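Local structure of probable TonB-dependent receptor (Pseudomonas aeruginosa, 4K3F) at residues 54-59 with 79-84; 113-118 with 194-199. The protein probably binds methionine in the periplasm for uptake and here holds selenomethionine between its two lobes. One frame throughout, in Å; residues are numbered along the deposited sequence.

From the N terminus, the chain first reaches contact 1, where strand 54-59 meets the end of strand 75-82 after a short excursion of 19 residues taken up largely by helix 60-70. That loop is closed before contact 2 opens, so the two contacts lie in series and neither nest nor cross. Contact 2 spans a much longer excursion of 75 residues, from helix 110-122 beside the five-stranded sheet back to the segment leading into strand 198-202 of the six-stranded sheet. Strand 198-202 fits between strands 54-59 and 75-82. Contact 1 therefore works within one sheet, contact 2 ties the two lobes together, and both border the bound selenomethionine.

Contact 1 of 2, residues 54-59 with 79-84; sequences ANFFQH and GVHIEP. With MSE (selenomethionine), chain B.
Glu83 OE1 accepts a hydrogen bond from the amino nitrogen N of the selenomethionine at 2.6 Å and a weak one from the backbone N of Asn173, while the other carboxylate oxygen is held by His81, whose ring meets Phe56 across the contact. His81 NE2 donates to Glu83 OE2 at 2.8 Å; the oxygen accepts on its anti lone pair and lies nearly in the imidazole plane. A carboxylate suits a site for an amino group, and the imidazole helps hold its rotation; the carboxylate's negative charge probably helps keep the ligand's amine protonated. With CG anti to the backbone N (chi1 179°), the Phe56 ring extends to the other strand, where CZ touches the edge of the imidazole at His81 CE1, 3.5 Å away, and CE1 packs on Val80 CG2 at 3.7 Å. Beyond Phe56 the chain turns a corner and lines the pocket around the ligand's selenoether: SE sits over one face of the His59 ring, 3.4 Å from NE2, and methyl CE rests 3.6 Å from Gln58 CB. Strand 198-202 runs between the two segments, pairing through Ile199 with Gln58 and through Asn198 with Val80, and the rings of His14, from helix 11-26, and Phe56 meet edge-to-face.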
loop_
_atom_site.group_PDB
_atom_site.type_symbol
_atom_site.label_atom_id
_atom_site.label_comp_id
_atom_site.label_asym_id
_atom_site.label_seq_id
_atom_site.Cartn_x
_atom_site.Cartn_y
_atom_site.Cartn_z
ATOM N N ALA A 54 -15.226 8.717 -1.041
ATOM C CA ALA A 54 -13.982 8.251 -1.637
ATOM C C ALA A 54 -13.059 7.657 -0.584
ATOM O O ALA A 54 -13.324 7.723 0.617
ATOM C CB ALA A 54 -13.283 9.429 -2.305
ATOM N N ASN A 55 -11.999 7.017 -1.036
ATOM C CA ASN A 55 -10.965 6.543 -0.139
ATOM C C ASN A 55 -9.573 6.692 -0.752
ATOM O O ASN A 55 -9.405 6.859 -1.970
ATOM C CB ASN A 55 -11.238 5.114 0.398
ATOM C CG ASN A 55 -11.207 4.040 -0.681
ATOM O OD1 ASN A 55 -10.239 3.912 -1.440
ATOM N ND2 ASN A 55 -12.225 3.239 -0.719
ATOM N N PHE A 56 -8.584 6.557 0.116
ATOM C CA PHE A 56 -7.174 6.724 -0.262
ATOM C C PHE A 56 -6.343 5.841 0.635
ATOM O O PHE A 56 -6.023 6.203 1.748
ATOM C CB PHE A 56 -6.785 8.201 -0.190
ATOM C CG PHE A 56 -5.347 8.483 -0.549
ATOM C CD1 PHE A 56 -4.747 7.880 -1.642
ATOM C CD2 PHE A 56 -4.601 9.379 0.181
ATOM C CE1 PHE A 56 -3.408 8.160 -1.969
ATOM C CE2 PHE A 56 -3.271 9.660 -0.154
ATOM C CZ PHE A 56 -2.683 9.066 -1.227
ATOM N N PHE A 57 -6.011 4.660 0.107
ATOM C CA PHE A 57 -5.319 3.612 0.900
ATOM C C PHE A 57 -4.749 2.465 0.096
ATOM O O PHE A 57 -3.972 1.740 0.636
ATOM C CB PHE A 57 -6.184 3.005 2.017
ATOM C CG PHE A 57 -7.124 1.919 1.544
ATOM C CD1 PHE A 57 -8.274 2.228 0.872
ATOM C CD2 PHE A 57 -6.809 0.585 1.753
ATOM C CE1 PHE A 57 -9.156 1.209 0.431
ATOM C CE2 PHE A 57 -7.664 -0.409 1.325
ATOM C CZ PHE A 57 -8.822 -0.096 0.662
ATOM N N GLN A 58 -5.157 2.268 -1.148
ATOM C CA GLN A 58 -4.850 0.995 -1.873
ATOM C C GLN A 58 -4.194 1.290 -3.203
ATOM O O GLN A 58 -4.192 2.448 -3.667
ATOM C CB GLN A 58 -6.132 0.186 -2.095
ATOM C CG GLN A 58 -7.013 0.762 -3.213
ATOM C CD GLN A 58 -8.445 0.315 -3.062
ATOM O OE1 GLN A 58 -8.751 -0.882 -3.039
ATOM N NE2 GLN A 58 -9.316 1.265 -2.845
ATOM N N HIS A 59 -3.630 0.247 -3.807
ATOM C CA HIS A 59 -3.127 0.328 -5.161
ATOM C C HIS A 59 -4.139 -0.324 -6.110
ATOM O O HIS A 59 -5.140 -0.896 -5.703
ATOM C CB HIS A 59 -1.721 -0.279 -5.300
ATOM C CG HIS A 59 -1.531 -1.633 -4.635
ATOM N ND1 HIS A 59 -2.239 -2.767 -5.020
ATOM C CD2 HIS A 59 -0.722 -2.032 -3.629
ATOM C CE1 HIS A 59 -1.852 -3.801 -4.284
ATOM N NE2 HIS A 59 -0.914 -3.380 -3.442
ATOM N N GLY A 79 -3.525 8.661 -9.339
ATOM C CA GLY A 79 -2.436 8.081 -8.608
ATOM C C GLY A 79 -1.691 9.146 -7.843
ATOM O O GLY A 79 -1.592 10.294 -8.272
ATOM N N VAL A 80 -1.188 8.789 -6.684
ATOM C CA VAL A 80 -0.558 9.735 -5.824
ATOM C C VAL A 80 0.887 9.410 -5.503
ATOM O O VAL A 80 1.742 10.265 -5.684
ATOM C CB VAL A 80 -1.357 9.957 -4.534
ATOM C CG1 VAL A 80 -0.696 11.060 -3.714
ATOM C CG2 VAL A 80 -2.796 10.361 -4.820
ATOM N N HIS A 81 1.155 8.209 -4.980
ATOM C CA HIS A 81 2.471 7.855 -4.503
ATOM C C HIS A 81 2.697 6.367 -4.551
ATOM O O HIS A 81 1.749 5.590 -4.722
ATOM C CB HIS A 81 2.697 8.351 -3.064
ATOM C CG HIS A 81 1.897 7.616 -2.038
ATOM N ND1 HIS A 81 0.688 8.053 -1.548
ATOM C CD2 HIS A 81 2.148 6.446 -1.403
ATOM C CE1 HIS A 81 0.234 7.190 -0.661
ATOM N NE2 HIS A 81 1.102 6.203 -0.560
ATOM N N ILE A 82 3.959 5.990 -4.408
ATOM C CA ILE A 82 4.335 4.573 -4.336
ATOM C C ILE A 82 4.989 4.365 -2.988
ATOM O O ILE A 82 5.678 5.271 -2.477
ATOM C CB ILE A 82 5.326 4.163 -5.476
ATOM C CG1 ILE A 82 4.764 4.551 -6.846
ATOM C CG2 ILE A 82 5.590 2.673 -5.480
ATOM C CD1 ILE A 82 5.590 5.619 -7.525
ATOM N N GLU A 83 4.794 3.188 -2.410
ATOM C CA GLU A 83 5.400 2.800 -1.117
ATOM C C GLU A 83 6.209 1.544 -1.336
ATOM O O GLU A 83 5.711 0.454 -1.111
ATOM C CB GLU A 83 4.311 2.466 -0.083
ATOM C CG GLU A 83 3.457 3.623 0.317
ATOM C CD GLU A 83 2.261 3.246 1.196
ATOM O OE1 GLU A 83 2.191 2.129 1.807
ATOM O OE2 GLU A 83 1.377 4.082 1.250
ATOM N N PRO A 84 7.461 1.673 -1.792
ATOM C CA PRO A 84 8.219 0.449 -2.071
ATOM C C PRO A 84 8.238 -0.511 -0.882
ATOM O O PRO A 84 8.570 -0.126 0.249
ATOM C CB PRO A 84 9.600 0.973 -2.420
ATOM C CG PRO A 84 9.303 2.294 -3.042
ATOM C CD PRO A 84 8.170 2.873 -2.205
HETATM N N MSE B 300 -0.252 1.473 1.157
HETATM C CA MSE B 300 -0.243 0.020 0.823
HETATM C C MSE B 300 0.932 -0.207 -0.121
HETATM O O MSE B 300 1.139 0.590 -1.042
HETATM O OXT MSE B 300 1.666 -1.191 0.026
HETATM C CB MSE B 300 -1.562 -0.428 0.171
HETATM C CG MSE B 300 -1.580 -1.904 -0.145
HETATM SE SE MSE B 300 -3.211 -2.370 -1.135
HETATM C CE MSE B 300 -4.498 -2.097 0.220
#

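Contact 2 of 2, residues 113-118 with 194-199; sequences GGRALL and SPYVNI. With MSE (selenomethionine), chain B.
Arg115 lies stacked on Tyr196 across the cleft of a two-lobed periplasmic binding protein, joining a helix of one lobe to the loop that enters strand 198-202 of the other. The stacking combines CH-pi and cation-pi contacts. Arg115 is extended from CB to the guanidinium, its first torsion near trans (chi1 168°), which lays the whole chain along the ring; the two side chains run antiparallel, Tyr196 OH lying 3.4 Å from Arg115 CB. Arg115 CD sits over the ring centre, a CH-pi contact of 3.7 Å from CD to the Tyr196 centroid, and the guanidinium follows almost flat, planes at 19°, in an off-centre cation-pi arrangement. Arginine suits the place because its methylenes and its planar charge can both lie on one ring; Pro195 CB covers the opposite face.

The polar contacts grip the ligand. From the edge of the guanidinium, Arg115 NH1 donates to the carboxylate OXT of the selenomethionine at 2.8 Å, and a salt bridge from NH2 to Glu190 helps fix the group's rotation. The Asn198 amide meets both the amino and the carboxylate group of the ligand: OD1 accepts from its N at 2.9 Å and ND2 donates to its O at 2.8 Å. Ser194 OG accepts from Tyr196 N, an ST turn that shapes the loop. One water accepts from Arg115 NH2 at 3.0 Å and lies 2.8 Å from both Tyr196 O and the ligand's O, bridging the two segments.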
loop_
_atom_site.group_PDB
_atom_site.type_symbol
_atom_site.label_atom_id
_atom_site.label_comp_id
_atom_site.label_asym_id
_atom_site.label_seq_id
_atom_site.Cartn_x
_atom_site.Cartn_y
_atom_site.Cartn_z
ATOM N N GLY A 113 0.302 -10.445 -1.296
ATOM C CA GLY A 113 1.016 -11.724 -1.204
ATOM C C GLY A 113 1.860 -11.940 -2.464
ATOM O O GLY A 113 3.048 -12.231 -2.384
ATOM N N GLY A 114 1.264 -11.746 -3.642
ATOM C CA GLY A 114 1.974 -11.945 -4.895
ATOM C C GLY A 114 3.142 -11.003 -5.032
ATOM O O GLY A 114 4.213 -11.384 -5.442
ATOM N N ARG A 115 2.889 -9.738 -4.687
ATOM C CA ARG A 115 3.899 -8.703 -4.651
ATOM C C ARG A 115 5.114 -9.083 -3.764
ATOM O O ARG A 115 6.264 -8.903 -4.157
ATOM C CB ARG A 115 3.229 -7.455 -4.135
ATOM C CG ARG A 115 4.116 -6.328 -3.758
ATOM C CD ARG A 115 3.256 -5.231 -3.158
ATOM N NE ARG A 115 3.990 -4.010 -3.198
ATOM C CZ ARG A 115 3.547 -2.848 -2.740
ATOM N NH1 ARG A 115 2.360 -2.774 -2.137
ATOM N NH2 ARG A 115 4.313 -1.796 -2.852
ATOM N N ALA A 116 4.822 -9.606 -2.573
ATOM C CA ALA A 116 5.849 -10.058 -1.657
ATOM C C ALA A 116 6.661 -11.186 -2.259
ATOM O O ALA A 116 7.894 -11.161 -2.188
ATOM C CB ALA A 116 5.220 -10.500 -0.340
ATOM N N LEU A 117 5.972 -12.169 -2.890
ATOM C CA LEU A 117 6.695 -13.280 -3.514
ATOM C C LEU A 117 7.602 -12.761 -4.647
ATOM O O LEU A 117 8.717 -13.261 -4.847
ATOM C CB LEU A 117 5.726 -14.322 -4.046
ATOM C CG LEU A 117 5.004 -15.124 -2.967
ATOM C CD1 LEU A 117 3.875 -15.951 -3.578
ATOM C CD2 LEU A 117 5.991 -16.034 -2.247
ATOM N N LEU A 118 7.115 -11.781 -5.401
ATOM C CA LEU A 118 7.937 -11.189 -6.465
ATOM C C LEU A 118 9.187 -10.489 -5.933
ATOM O O LEU A 118 10.243 -10.560 -6.562
ATOM C CB LEU A 118 7.110 -10.224 -7.325
ATOM C CG LEU A 118 6.082 -10.917 -8.230
ATOM C CD1 LEU A 118 5.254 -9.873 -8.957
ATOM C CD2 LEU A 118 6.724 -11.827 -9.244
ATOM N N SER A 194 6.747 0.544 -10.309
ATOM C CA SER A 194 6.096 -0.705 -9.960
ATOM C C SER A 194 4.627 -0.644 -10.304
ATOM O O SER A 194 4.096 0.423 -10.637
ATOM C CB SER A 194 6.277 -0.999 -8.459
ATOM O OG SER A 194 5.414 -0.178 -7.659
ATOM N N PRO A 195 3.948 -1.786 -10.157
ATOM C CA PRO A 195 2.471 -1.786 -10.311
ATOM C C PRO A 195 1.681 -1.097 -9.201
ATOM O O PRO A 195 0.458 -1.110 -9.252
ATOM C CB PRO A 195 2.120 -3.298 -10.331
ATOM C CG PRO A 195 3.387 -3.958 -10.780
ATOM C CD PRO A 195 4.501 -3.148 -10.149
ATOM N N TYR A 196 2.350 -0.572 -8.177
ATOM C CA TYR A 196 1.684 -0.343 -6.892
ATOM C C TYR A 196 1.491 1.119 -6.472
ATOM O O TYR A 196 1.409 1.445 -5.274
ATOM C CB TYR A 196 2.348 -1.155 -5.780
ATOM C CG TYR A 196 2.494 -2.606 -6.154
ATOM C CD1 TYR A 196 1.379 -3.436 -6.309
ATOM C CD2 TYR A 196 3.745 -3.138 -6.471
ATOM C CE1 TYR A 196 1.494 -4.750 -6.679
ATOM C CE2 TYR A 196 3.859 -4.463 -6.856
ATOM C CZ TYR A 196 2.741 -5.253 -6.973
ATOM O OH TYR A 196 2.879 -6.540 -7.364
ATOM N N VAL A 197 1.293 1.988 -7.449
ATOM C CA VAL A 197 0.918 3.347 -7.117
ATOM C C VAL A 197 -0.378 3.337 -6.321
ATOM O O VAL A 197 -1.321 2.618 -6.646
ATOM C CB VAL A 197 0.746 4.198 -8.386
ATOM C CG1 VAL A 197 0.226 5.576 -8.065
ATOM C CG2 VAL A 197 2.052 4.266 -9.155
ATOM N N ASN A 198 -0.384 4.070 -5.210
ATOM C CA ASN A 198 -1.596 4.245 -4.396
ATOM C C ASN A 198 -2.515 5.292 -5.019
ATOM O O ASN A 198 -2.055 6.338 -5.471
ATOM C CB ASN A 198 -1.234 4.632 -2.958
ATOM C CG ASN A 198 -0.743 3.424 -2.132
ATOM O OD1 ASN A 198 -1.095 3.285 -0.970
ATOM N ND2 ASN A 198 0.028 2.496 -2.782
ATOM N N ILE A 199 -3.797 4.956 -5.077
ATOM C CA ILE A 199 -4.759 5.715 -5.819
ATOM C C ILE A 199 -5.880 6.250 -4.922
ATOM O O ILE A 199 -6.334 5.602 -3.980
ATOM C CB ILE A 199 -5.390 4.832 -6.913
ATOM C CG1 ILE A 199 -5.756 3.436 -6.360
ATOM C CG2 ILE A 199 -4.385 4.647 -8.043
ATOM C CD1 ILE A 199 -6.608 2.588 -7.264
HETATM N N MSE B 300 -0.252 1.473 1.157
HETATM C CA MSE B 300 -0.243 0.020 0.823
HETATM C C MSE B 300 0.932 -0.207 -0.121
HETATM O O MSE B 300 1.139 0.590 -1.042
HETATM O OXT MSE B 300 1.666 -1.191 0.026
HETATM C CB MSE B 300 -1.562 -0.428 0.171
HETATM C CG MSE B 300 -1.580 -1.904 -0.145
HETATM SE SE MSE B 300 -3.211 -2.370 -1.135
HETATM C CE MSE B 300 -4.498 -2.097 0.220
HETATM O O HOH W 1 3.043 0.913 -3.016
#